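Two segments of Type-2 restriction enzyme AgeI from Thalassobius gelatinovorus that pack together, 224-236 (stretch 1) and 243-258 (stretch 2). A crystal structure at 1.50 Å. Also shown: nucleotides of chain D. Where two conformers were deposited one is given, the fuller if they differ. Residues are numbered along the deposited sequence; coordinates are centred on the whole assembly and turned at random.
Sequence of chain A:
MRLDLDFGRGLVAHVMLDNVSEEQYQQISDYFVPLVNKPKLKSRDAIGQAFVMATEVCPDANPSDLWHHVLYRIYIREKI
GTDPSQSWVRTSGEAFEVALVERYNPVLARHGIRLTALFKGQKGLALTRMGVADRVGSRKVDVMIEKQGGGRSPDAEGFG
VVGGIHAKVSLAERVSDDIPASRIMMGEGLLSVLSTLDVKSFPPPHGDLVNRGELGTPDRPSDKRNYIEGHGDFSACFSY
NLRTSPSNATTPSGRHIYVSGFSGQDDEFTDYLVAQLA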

# COMPACT_ATOMS: atom_id res chain seq x y z
N LYS A 224 -8.50 12.23 -3.39
CA LYS A 224 -8.72 11.30 -4.49
C LYS A 224 -9.63 11.88 -5.56
O LYS A 224 -9.40 11.68 -6.75
CB LYS A 224 -9.29 9.99 -3.95
CG LYS A 224 -8.22 9.12 -3.31
CD LYS A 224 -8.78 8.28 -2.21
CE LYS A 224 -8.99 9.11 -0.97
NZ LYS A 224 -7.76 9.19 -0.14
N ARG A 225 -10.67 12.61 -5.16
CA ARG A 225 -11.54 13.23 -6.15
C ARG A 225 -10.76 14.30 -6.91
O ARG A 225 -10.97 14.50 -8.11
CB ARG A 225 -12.79 13.84 -5.52
CG ARG A 225 -13.74 14.45 -6.54
CD ARG A 225 -15.03 14.93 -5.91
NE ARG A 225 -15.83 13.83 -5.40
CZ ARG A 225 -16.79 13.22 -6.08
NH1 ARG A 225 -17.08 13.60 -7.32
NH2 ARG A 225 -17.46 12.22 -5.53
N ASN A 226 -9.85 14.98 -6.21
CA ASN A 226 -9.00 15.98 -6.84
C ASN A 226 -8.07 15.37 -7.89
O ASN A 226 -7.80 15.99 -8.91
CB ASN A 226 -8.17 16.73 -5.78
CG ASN A 226 -9.01 17.67 -4.93
OD1 ASN A 226 -10.05 18.17 -5.37
ND2 ASN A 226 -8.56 17.93 -3.71
N TYR A 227 -7.60 14.15 -7.65
CA TYR A 227 -6.77 13.44 -8.64
C TYR A 227 -7.50 13.35 -9.97
O TYR A 227 -6.91 13.54 -11.04
CB TYR A 227 -6.42 12.02 -8.17
CG TYR A 227 -5.58 11.90 -6.91
CD1 TYR A 227 -4.71 12.90 -6.52
CD2 TYR A 227 -5.67 10.76 -6.12
CE1 TYR A 227 -3.95 12.77 -5.36
CE2 TYR A 227 -4.92 10.62 -4.97
CZ TYR A 227 -4.06 11.63 -4.59
OH TYR A 227 -3.31 11.50 -3.45
N ILE A 228 -8.78 13.02 -9.90
CA ILE A 228 -9.61 12.80 -11.07
C ILE A 228 -10.16 14.08 -11.68
O ILE A 228 -9.90 14.39 -12.85
CB ILE A 228 -10.79 11.87 -10.73
CG1 ILE A 228 -10.27 10.52 -10.25
CG2 ILE A 228 -11.72 11.70 -11.92
CD1 ILE A 228 -11.22 9.78 -9.31
N GLU A 229 -10.91 14.83 -10.89
CA GLU A 229 -11.62 16.00 -11.38
C GLU A 229 -10.71 17.21 -11.55
O GLU A 229 -10.96 18.07 -12.39
CB GLU A 229 -12.78 16.35 -10.45
CG GLU A 229 -13.83 15.24 -10.34
CD GLU A 229 -15.02 15.63 -9.50
OE1 GLU A 229 -14.95 16.68 -8.82
OE2 GLU A 229 -16.03 14.90 -9.52
N GLY A 230 -9.65 17.27 -10.75
CA GLY A 230 -8.75 18.42 -10.80
C GLY A 230 -7.55 18.18 -11.68
O GLY A 230 -7.32 18.92 -12.64
N HIS A 231 -6.79 17.14 -11.37
CA HIS A 231 -5.55 16.85 -12.08
C HIS A 231 -5.75 16.04 -13.37
O HIS A 231 -4.87 16.02 -14.23
CB HIS A 231 -4.59 16.09 -11.16
CG HIS A 231 -4.15 16.88 -9.96
ND1 HIS A 231 -3.55 16.30 -8.86
CD2 HIS A 231 -4.22 18.20 -9.69
CE1 HIS A 231 -3.27 17.23 -7.97
NE2 HIS A 231 -3.67 18.40 -8.45
N GLY A 232 -6.90 15.38 -13.49
CA GLY A 232 -7.19 14.57 -14.67
C GLY A 232 -6.29 13.36 -14.81
O GLY A 232 -5.84 13.03 -15.91
N ASP A 233 -6.04 12.68 -13.69
CA ASP A 233 -5.07 11.59 -13.66
C ASP A 233 -5.58 10.29 -14.31
O ASP A 233 -4.80 9.36 -14.50
CB ASP A 233 -4.65 11.29 -12.21
CG ASP A 233 -3.74 12.36 -11.64
OD1 ASP A 233 -3.05 13.04 -12.43
OD2 ASP A 233 -3.71 12.51 -10.40
N PHE A 234 -6.87 10.23 -14.63
CA PHE A 234 -7.49 9.07 -15.29
C PHE A 234 -8.44 9.52 -16.39
O PHE A 234 -8.97 10.63 -16.33
CB PHE A 234 -8.25 8.19 -14.27
CG PHE A 234 -7.39 7.64 -13.18
CD1 PHE A 234 -6.72 6.44 -13.35
CD2 PHE A 234 -7.23 8.34 -12.00
CE1 PHE A 234 -5.91 5.94 -12.35
CE2 PHE A 234 -6.42 7.85 -10.99
CZ PHE A 234 -5.76 6.65 -11.16
N SER A 235 -8.66 8.67 -17.38
CA SER A 235 -9.56 8.99 -18.48
C SER A 235 -10.98 9.18 -17.97
O SER A 235 -11.72 10.05 -18.44
CB SER A 235 -9.54 7.90 -19.55
OG SER A 235 -8.24 7.73 -20.08
N ALA A 236 -11.33 8.34 -17.00
CA ALA A 236 -12.65 8.35 -16.39
C ALA A 236 -12.61 7.44 -15.18
O ALA A 236 -11.73 6.59 -15.07
CB ALA A 236 -13.71 7.88 -17.35
P DG D 3 -8.41 12.25 2.27
OP1 DG D 3 -8.52 13.48 1.44
OP2 DG D 3 -9.13 11.03 1.89
O5' DG D 3 -6.86 11.89 2.44
C5' DG D 3 -5.97 12.88 2.93
C4' DG D 3 -4.88 12.29 3.82
O4' DG D 3 -5.45 11.67 5.01
C3' DG D 3 -4.00 11.22 3.19
O3' DG D 3 -2.68 11.37 3.73
C2' DG D 3 -4.66 9.92 3.68
C1' DG D 3 -5.04 10.32 5.10
N9 DG D 3 -6.15 9.57 5.68
C8 DG D 3 -7.38 9.33 5.12
N7 DG D 3 -8.19 8.68 5.91
C5 DG D 3 -7.46 8.49 7.08
C6 DG D 3 -7.81 7.86 8.30
O6 DG D 3 -8.88 7.32 8.60
N1 DG D 3 -6.78 7.89 9.22
C2 DG D 3 -5.55 8.47 9.01
N2 DG D 3 -4.68 8.40 10.02
N3 DG D 3 -5.21 9.07 7.87
C4 DG D 3 -6.21 9.05 6.96
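Stretch 2 243-258: RTSPSNATTPSGRHIY

Stretch 1 enters as the last turns of a helix, which widens into a pi-type turn over 226-230 before the chain leaves helical geometry at Gly-232. Stretch 2 lies along it as an irregular loop that becomes strand by 257-258. The backbones draw close at Glu-229 and Thr-251 (CA to CA 5.4 Å), at Gly-232 and Ser-253 (CA to CA 4.9 Å) and at Ala-236 and His-256 (CA to CA 5.4 Å), so from Thr-251 onward the two chains advance in the same direction. The earlier part of stretch 2, around Ser-245 and Ser-247, meets the helix at Arg-225 and Glu-229. Together the stretches bury 694 Å².

Arg-225 leaves the helix sideways, but an extended start (chi1 t, chi2 t) carries its guanidinium to the loop. There Arg-225 NH2 donates to Ser-245 O at 2.5 Å, and Arg-225 NH1 adds a weak hydrogen bond to that oxygen at 3.1 Å. The oxygen lies near the guanidinium plane, where the N-H groups point, while Ile-257 CD1 covers one face, 3.5 Å from Arg-225 NH1. Arginine suits this place because its flat cation can bond along its edge and still pack against an aliphatic group.

One helical turn on, Glu-229 takes chi1 m and chi2 t, and its carboxylate reaches back to Arg-225: Arg-225 NH1 to Glu-229 OE2 is 2.8 Å, a salt bridge. Glu-229 OE2 also accepts from Ser-247 OG at 2.5 Å. Ser-247, with chi1 m, uses its small hydroxyl twice, since OG also accepts from Ile-257 N at 2.7 Å, tying the loop to Ile-257, a strand residue.

Ile-228 (m, t) and Ile-257 (m, t) pack together, Ile-228 CD1 against Ile-257 CG1 at 3.9 Å. Both residues are buried, and their branched hydrocarbon side chains need no polar partner there.

Two carbonyls of the helix, those of Ile-228 and Glu-229, find partners in Ser-253. The backbone N of Ser-253 donates to Glu-229 O at 2.9 Å; its side chain, at chi1 p, brings OG to Ile-228 O at 2.8 Å, and OG accepts from Arg-255 N at 3.1 Å. Thr-251, also p, turns its hydroxyl back on its own loop, OG1 donating to Arg-255 O at 2.8 Å, while its CG2 rests 3.9 Å from Glu-229 CG.

Gly-232 has positive phi, which favours glycine, and an ideal CB would point at stretch 2, only 3.1 Å from Ser-253 CB. The absence of a CB leaves room for Ser-253, whose CB sits 3.5 Å from Gly-232 N; Gly-232 CA is 3.8 Å from Arg-255 CG. Arg-255 bends at chi1 m and chi2 m, then straightens at chi3 t, laying its methylenes along the chain: Arg-255 CG is 3.3 Å from Phe-234 O, and Arg-255 CD is 3.3 Å from Ser-235 O. A water accepts from Arg-255 NE at 2.9 Å and donates to Gly-232 O at 2.8 Å. Finally, Ala-236 CB meets the ring edge of Tyr-258 at CE2, 4.3 Å away.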

# COMPACT_ATOMS: atom_id res chain seq x y z
N ARG A 243 -23.29 5.09 -3.09
CA ARG A 243 -23.12 6.30 -2.28
C ARG A 243 -22.07 7.28 -2.81
O ARG A 243 -21.99 8.42 -2.34
CB ARG A 243 -22.76 5.93 -0.84
CG ARG A 243 -23.87 5.21 -0.13
CD ARG A 243 -23.61 5.11 1.36
NE ARG A 243 -24.49 4.11 1.94
CZ ARG A 243 -24.27 2.80 1.85
NH1 ARG A 243 -23.18 2.34 1.22
NH2 ARG A 243 -25.12 1.94 2.37
N THR A 244 -21.25 6.84 -3.77
CA THR A 244 -20.28 7.73 -4.38
C THR A 244 -21.02 8.87 -5.06
O THR A 244 -22.00 8.65 -5.76
CB THR A 244 -19.41 7.00 -5.43
OG1 THR A 244 -18.75 5.88 -4.82
CG2 THR A 244 -18.38 7.94 -6.03
N SER A 245 -20.56 10.10 -4.82
CA SER A 245 -21.15 11.25 -5.50
C SER A 245 -20.55 11.36 -6.90
O SER A 245 -19.34 11.43 -7.05
CB SER A 245 -20.91 12.53 -4.72
OG SER A 245 -21.57 12.48 -3.47
N PRO A 246 -21.41 11.39 -7.92
CA PRO A 246 -20.90 11.57 -9.28
C PRO A 246 -20.37 12.98 -9.48
O PRO A 246 -20.68 13.90 -8.72
CB PRO A 246 -22.13 11.32 -10.16
CG PRO A 246 -23.30 11.57 -9.26
CD PRO A 246 -22.86 11.13 -7.90
N SER A 247 -19.54 13.14 -10.51
CA SER A 247 -19.06 14.45 -10.89
C SER A 247 -20.21 15.34 -11.35
O SER A 247 -21.21 14.85 -11.86
CB SER A 247 -18.03 14.32 -12.02
OG SER A 247 -16.87 13.66 -11.56
N ASN A 248 -20.05 16.65 -11.16
CA ASN A 248 -20.95 17.61 -11.79
C ASN A 248 -20.79 17.54 -13.31
O ASN A 248 -19.91 16.84 -13.82
CB ASN A 248 -20.67 19.03 -11.28
CG ASN A 248 -20.98 19.19 -9.81
OD1 ASN A 248 -21.89 18.56 -9.28
ND2 ASN A 248 -20.22 20.05 -9.14
N ALA A 249 -21.62 18.28 -14.03
CA ALA A 249 -21.61 18.25 -15.49
C ALA A 249 -20.25 18.66 -16.06
O ALA A 249 -19.83 18.16 -17.10
CB ALA A 249 -22.70 19.15 -16.05
N THR A 250 -19.57 19.57 -15.37
CA THR A 250 -18.24 19.99 -15.79
C THR A 250 -17.25 19.83 -14.65
O THR A 250 -17.58 20.06 -13.48
CB THR A 250 -18.23 21.45 -16.27
OG1 THR A 250 -18.43 22.33 -15.15
CG2 THR A 250 -19.31 21.70 -17.31
N THR A 251 -16.03 19.43 -14.99
CA THR A 251 -14.94 19.38 -14.04
C THR A 251 -13.77 20.15 -14.65
O THR A 251 -13.69 20.27 -15.87
CB THR A 251 -14.52 17.93 -13.71
OG1 THR A 251 -13.97 17.31 -14.88
CG2 THR A 251 -15.71 17.11 -13.22
N PRO A 252 -12.87 20.67 -13.80
CA PRO A 252 -11.72 21.43 -14.30
C PRO A 252 -10.87 20.63 -15.28
O PRO A 252 -10.38 21.17 -16.27
CB PRO A 252 -10.93 21.74 -13.02
CG PRO A 252 -11.96 21.78 -11.95
CD PRO A 252 -12.97 20.72 -12.33
N SER A 253 -10.71 19.33 -15.03
CA SER A 253 -9.89 18.49 -15.89
C SER A 253 -10.66 17.94 -17.09
O SER A 253 -10.06 17.48 -18.06
CB SER A 253 -9.32 17.32 -15.10
OG SER A 253 -10.34 16.41 -14.75
N GLY A 254 -11.99 17.96 -17.02
CA GLY A 254 -12.82 17.37 -18.05
C GLY A 254 -13.04 15.87 -17.84
O GLY A 254 -13.72 15.22 -18.62
N ARG A 255 -12.44 15.34 -16.78
CA ARG A 255 -12.56 13.92 -16.44
C ARG A 255 -13.61 13.75 -15.37
O ARG A 255 -13.73 14.57 -14.46
CB ARG A 255 -11.22 13.37 -15.97
CG ARG A 255 -10.06 13.66 -16.91
CD ARG A 255 -10.30 13.04 -18.28
NE ARG A 255 -9.16 13.27 -19.17
CZ ARG A 255 -9.05 12.78 -20.40
NH1 ARG A 255 -10.02 12.02 -20.89
NH2 ARG A 255 -7.98 13.04 -21.13
N HIS A 256 -14.36 12.65 -15.44
CA HIS A 256 -15.53 12.49 -14.59
C HIS A 256 -15.53 11.21 -13.77
O HIS A 256 -14.92 10.21 -14.15
CB HIS A 256 -16.79 12.53 -15.45
CG HIS A 256 -17.07 13.88 -16.03
ND1 HIS A 256 -16.33 14.43 -17.05
CD2 HIS A 256 -18.02 14.79 -15.72
CE1 HIS A 256 -16.80 15.62 -17.34
NE2 HIS A 256 -17.83 15.87 -16.55
N ILE A 257 -16.21 11.28 -12.63
CA ILE A 257 -16.57 10.11 -11.83
C ILE A 257 -18.02 9.74 -12.15
O ILE A 257 -18.93 10.58 -12.02
CB ILE A 257 -16.42 10.38 -10.33
CG1 ILE A 257 -14.94 10.56 -9.96
CG2 ILE A 257 -17.02 9.25 -9.51
CD1 ILE A 257 -14.73 11.35 -8.67
N TYR A 258 -18.22 8.51 -12.61
CA TYR A 258 -19.54 7.95 -12.89
C TYR A 258 -19.89 6.89 -11.85
O TYR A 258 -19.01 6.23 -11.30
CB TYR A 258 -19.59 7.33 -14.29
CG TYR A 258 -19.27 8.32 -15.39
CD1 TYR A 258 -20.23 9.21 -15.86
CD2 TYR A 258 -18.00 8.38 -15.95
CE1 TYR A 258 -19.94 10.12 -16.85
CE2 TYR A 258 -17.70 9.29 -16.95
CZ TYR A 258 -18.67 10.16 -17.39
OH TYR A 258 -18.37 11.06 -18.39
O HOH W 1 -18.28 10.18 -3.14
O HOH W 2 -17.66 17.63 -9.87
O HOH W 3 -6.61 14.36 -18.31
O HOH W 4 -14.18 11.21 -17.92